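Local coordinates for beta-mannosidase (Hypocrea lixii, PDB 4UOJ), which probably hydrolyses terminal beta-linked mannose from the non-reducing ends of oligosaccharides, as a retaining glycosidase of family GH2, at residues 690-695 against 798-803. Residues are numbered along the deposited sequence; the frame is centred on the assembly and turned at random.
With NAG (2-acetamido-2-deoxy-beta-D-glucopyranose), chain R.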
loop_
_atom_site.group_PDB
_atom_site.type_symbol
_atom_site.label_atom_id
_atom_site.label_comp_id
_atom_site.label_asym_id
_atom_site.label_seq_id
_atom_site.Cartn_x
_atom_site.Cartn_y
_atom_site.Cartn_z
ATOM N N TYR A 690 -12.050 -11.233 -11.673
ATOM C CA TYR A 690 -12.387 -9.832 -11.383
ATOM C C TYR A 690 -12.281 -8.978 -12.644
ATOM O O TYR A 690 -13.174 -8.188 -12.914
ATOM C CB TYR A 690 -11.493 -9.229 -10.263
ATOM C CG TYR A 690 -11.595 -9.918 -8.904
ATOM C CD1 TYR A 690 -12.838 -10.230 -8.347
ATOM C CD2 TYR A 690 -10.449 -10.201 -8.152
ATOM C CE1 TYR A 690 -12.930 -10.857 -7.109
ATOM C CE2 TYR A 690 -10.531 -10.832 -6.910
ATOM C CZ TYR A 690 -11.767 -11.147 -6.383
ATOM O OH TYR A 690 -11.858 -11.753 -5.142
ATOM N N ARG A 691 -11.188 -9.140 -13.405
ATOM C CA ARG A 691 -10.956 -8.397 -14.641
ATOM C C ARG A 691 -12.016 -8.673 -15.692
ATOM O O ARG A 691 -12.527 -7.742 -16.286
ATOM C CB ARG A 691 -9.551 -8.635 -15.191
ATOM C CG ARG A 691 -8.468 -7.927 -14.378
ATOM C CD ARG A 691 -7.143 -7.909 -15.123
ATOM N NE ARG A 691 -7.221 -7.057 -16.297
ATOM C CZ ARG A 691 -6.221 -6.830 -17.124
ATOM N NH1 ARG A 691 -5.042 -7.412 -16.934
ATOM N NH2 ARG A 691 -6.395 -6.002 -18.154
ATOM N N ARG A 692 -12.388 -9.941 -15.867
ATOM C CA ARG A 692 -13.444 -10.357 -16.803
ATOM C C ARG A 692 -14.809 -9.702 -16.442
ATOM O O ARG A 692 -15.611 -9.398 -17.322
ATOM C CB ARG A 692 -13.528 -11.878 -16.825
ATOM C CG ARG A 692 -14.418 -12.504 -17.897
ATOM C CD ARG A 692 -15.430 -13.371 -17.200
ATOM N NE ARG A 692 -15.296 -14.781 -17.497
ATOM C CZ ARG A 692 -15.665 -15.762 -16.678
ATOM N NH1 ARG A 692 -16.123 -15.490 -15.468
ATOM N NH2 ARG A 692 -15.552 -17.029 -17.061
ATOM N N GLY A 693 -15.020 -9.435 -15.155
ATOM C CA GLY A 693 -16.217 -8.780 -14.624
ATOM C C GLY A 693 -16.481 -7.386 -15.171
ATOM O O GLY A 693 -17.613 -6.910 -15.103
ATOM N N SER A 694 -15.441 -6.739 -15.735
ATOM C CA SER A 694 -15.531 -5.410 -16.337
ATOM C C SER A 694 -16.560 -5.353 -17.472
ATOM O O SER A 694 -17.229 -4.338 -17.649
ATOM C CB SER A 694 -14.153 -4.936 -16.826
ATOM O OG SER A 694 -13.583 -5.790 -17.807
ATOM N N GLY A 695 -16.677 -6.452 -18.212
ATOM C CA GLY A 695 -17.618 -6.581 -19.313
ATOM C C GLY A 695 -18.899 -7.316 -18.963
ATOM O O GLY A 695 -19.744 -7.537 -19.833
ATOM N N ILE A 798 -12.156 -1.307 -21.982
ATOM C CA ILE A 798 -12.361 -1.821 -20.614
ATOM C C ILE A 798 -13.502 -2.855 -20.608
ATOM O O ILE A 798 -14.554 -2.662 -19.998
ATOM C CB ILE A 798 -12.536 -0.707 -19.531
ATOM C CG1 ILE A 798 -11.598 0.492 -19.804
ATOM C CG2 ILE A 798 -12.290 -1.320 -18.138
ATOM C CD1 ILE A 798 -11.848 1.713 -18.963
ATOM N N ASN A 799 -13.277 -3.937 -21.317
ATOM C CA ASN A 799 -14.272 -4.952 -21.602
ATOM C C ASN A 799 -13.631 -6.329 -21.810
ATOM O O ASN A 799 -12.429 -6.470 -21.742
ATOM C CB ASN A 799 -15.170 -4.537 -22.797
ATOM C CG ASN A 799 -16.555 -5.145 -22.735
ATOM O OD1 ASN A 799 -16.764 -6.153 -22.102
ATOM N ND2 ASN A 799 -17.492 -4.539 -23.426
ATOM N N THR A 800 -14.472 -7.335 -22.038
ATOM C CA THR A 800 -14.056 -8.725 -22.212
ATOM C C THR A 800 -14.800 -9.351 -23.402
ATOM O O THR A 800 -15.800 -8.798 -23.866
ATOM C CB THR A 800 -14.263 -9.489 -20.887
ATOM O OG1 THR A 800 -13.468 -10.665 -20.877
ATOM C CG2 THR A 800 -15.734 -9.826 -20.632
ATOM N N THR A 801 -14.297 -10.491 -23.889
ATOM C CA THR A 801 -14.902 -11.248 -24.983
ATOM C C THR A 801 -14.553 -12.717 -24.864
ATOM O O THR A 801 -13.401 -13.054 -24.642
ATOM C CB THR A 801 -14.577 -10.642 -26.379
ATOM O OG1 THR A 801 -15.394 -11.261 -27.378
ATOM C CG2 THR A 801 -13.088 -10.744 -26.755
ATOM N N GLN A 802 -15.540 -13.577 -24.990
ATOM C CA GLN A 802 -15.307 -14.993 -24.900
ATOM C C GLN A 802 -14.859 -15.525 -26.244
ATOM O O GLN A 802 -15.568 -15.418 -27.201
ATOM C CB GLN A 802 -16.586 -15.687 -24.465
ATOM C CG GLN A 802 -16.344 -17.104 -23.997
ATOM C CD GLN A 802 -17.585 -17.869 -23.649
ATOM O OE1 GLN A 802 -17.552 -19.061 -23.571
ATOM N NE2 GLN A 802 -18.664 -17.192 -23.424
ATOM N N ILE A 803 -13.665 -16.089 -26.305
ATOM C CA ILE A 803 -13.138 -16.590 -27.568
ATOM C C ILE A 803 -13.242 -18.093 -27.815
ATOM O O ILE A 803 -13.293 -18.494 -28.939
ATOM C CB ILE A 803 -11.697 -16.126 -27.847
ATOM C CG1 ILE A 803 -10.746 -16.562 -26.762
ATOM C CG2 ILE A 803 -11.634 -14.626 -27.966
ATOM C CD1 ILE A 803 -9.312 -16.546 -27.207
HETATM C C1 NAG R . -18.851 -4.617 -23.653
HETATM C C2 NAG R . -19.749 -3.384 -23.455
HETATM C C3 NAG R . -21.207 -3.740 -23.803
HETATM C C4 NAG R . -21.288 -4.365 -25.208
HETATM C C5 NAG R . -20.311 -5.538 -25.314
HETATM C C6 NAG R . -20.236 -6.097 -26.709
HETATM C C7 NAG R . -19.020 -1.742 -21.762
HETATM C C8 NAG R . -19.092 -1.341 -20.315
HETATM N N2 NAG R . -19.686 -2.866 -22.086
HETATM O O3 NAG R . -22.045 -2.582 -23.688
HETATM O O4 NAG R . -22.618 -4.802 -25.526
HETATM O O5 NAG R . -18.979 -5.125 -24.983
HETATM O O6 NAG R . -19.327 -7.184 -26.734
HETATM O O7 NAG R . -18.385 -1.078 -22.594
#
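Two torsions set up the meeting of Arg692 and Thr800: each side chain turns a gamma atom opposite its own backbone nitrogen (chi1 -171° for Arg692 CG, -160° for Thr800 OG1), and the two then cross obliquely. Arg692 CG comes to 3.6 Å from Thr800 OG1, which also hydrogen-bonds Thr758 OG1 and Val757 O of strand 752-759. The methyl of Thr800, lying between its backbone N and carbonyl carbon, sits over the carbonyl of Arg692, with CG2 3.3 Å from Arg692 O, and also approaches Gly695 CA in the 3-10 turn 693-695 that follows helix 664-692. Arg692 bends at its next two torsions and carries its guanidinium off to cation-pi contacts with Phe745 and Trp756.

Ser694 closes the turn: OG donates to Arg691 O at 2.7 Å, nearly in line with the carbonyl (175°), and its own backbone N bonds to that oxygen too. Ser694 CB and OG lie loosely beside Ile798 O, both at 3.9 Å, and OG is equally far from Asn799 CA. With an alanine here the carbonyl of Arg691 would keep only the backbone N of Ser694 as donor among the two segments, and the turn would probably be less firmly held and lose its contact with Asn799 CA.

Asn799 OD1 stands 2.9 Å from Gly695 CA, and a CB on Gly695 would collide with both that oxygen and the Thr800 methyl. The same OD1 accepts from Thr800 N (2.6 Å), the donor tilted out of the carbonyl plane. Asn799 ND2 is bonded to C1 of N-acetylglucosamine, marking the Asn-Thr-Thr sequon of an N-glycan. Between the segments carbon meets oxygen throughout, in van der Waals contacts without direct hydrogen bonding, which implies that the turn and the edge strand of the Ig-like domain are held by close packing, supplemented by the cation-pi contacts of Arg692 and by Arg699, whose NH1 hydrogen-bonds both Ser694 O and Ile798 O.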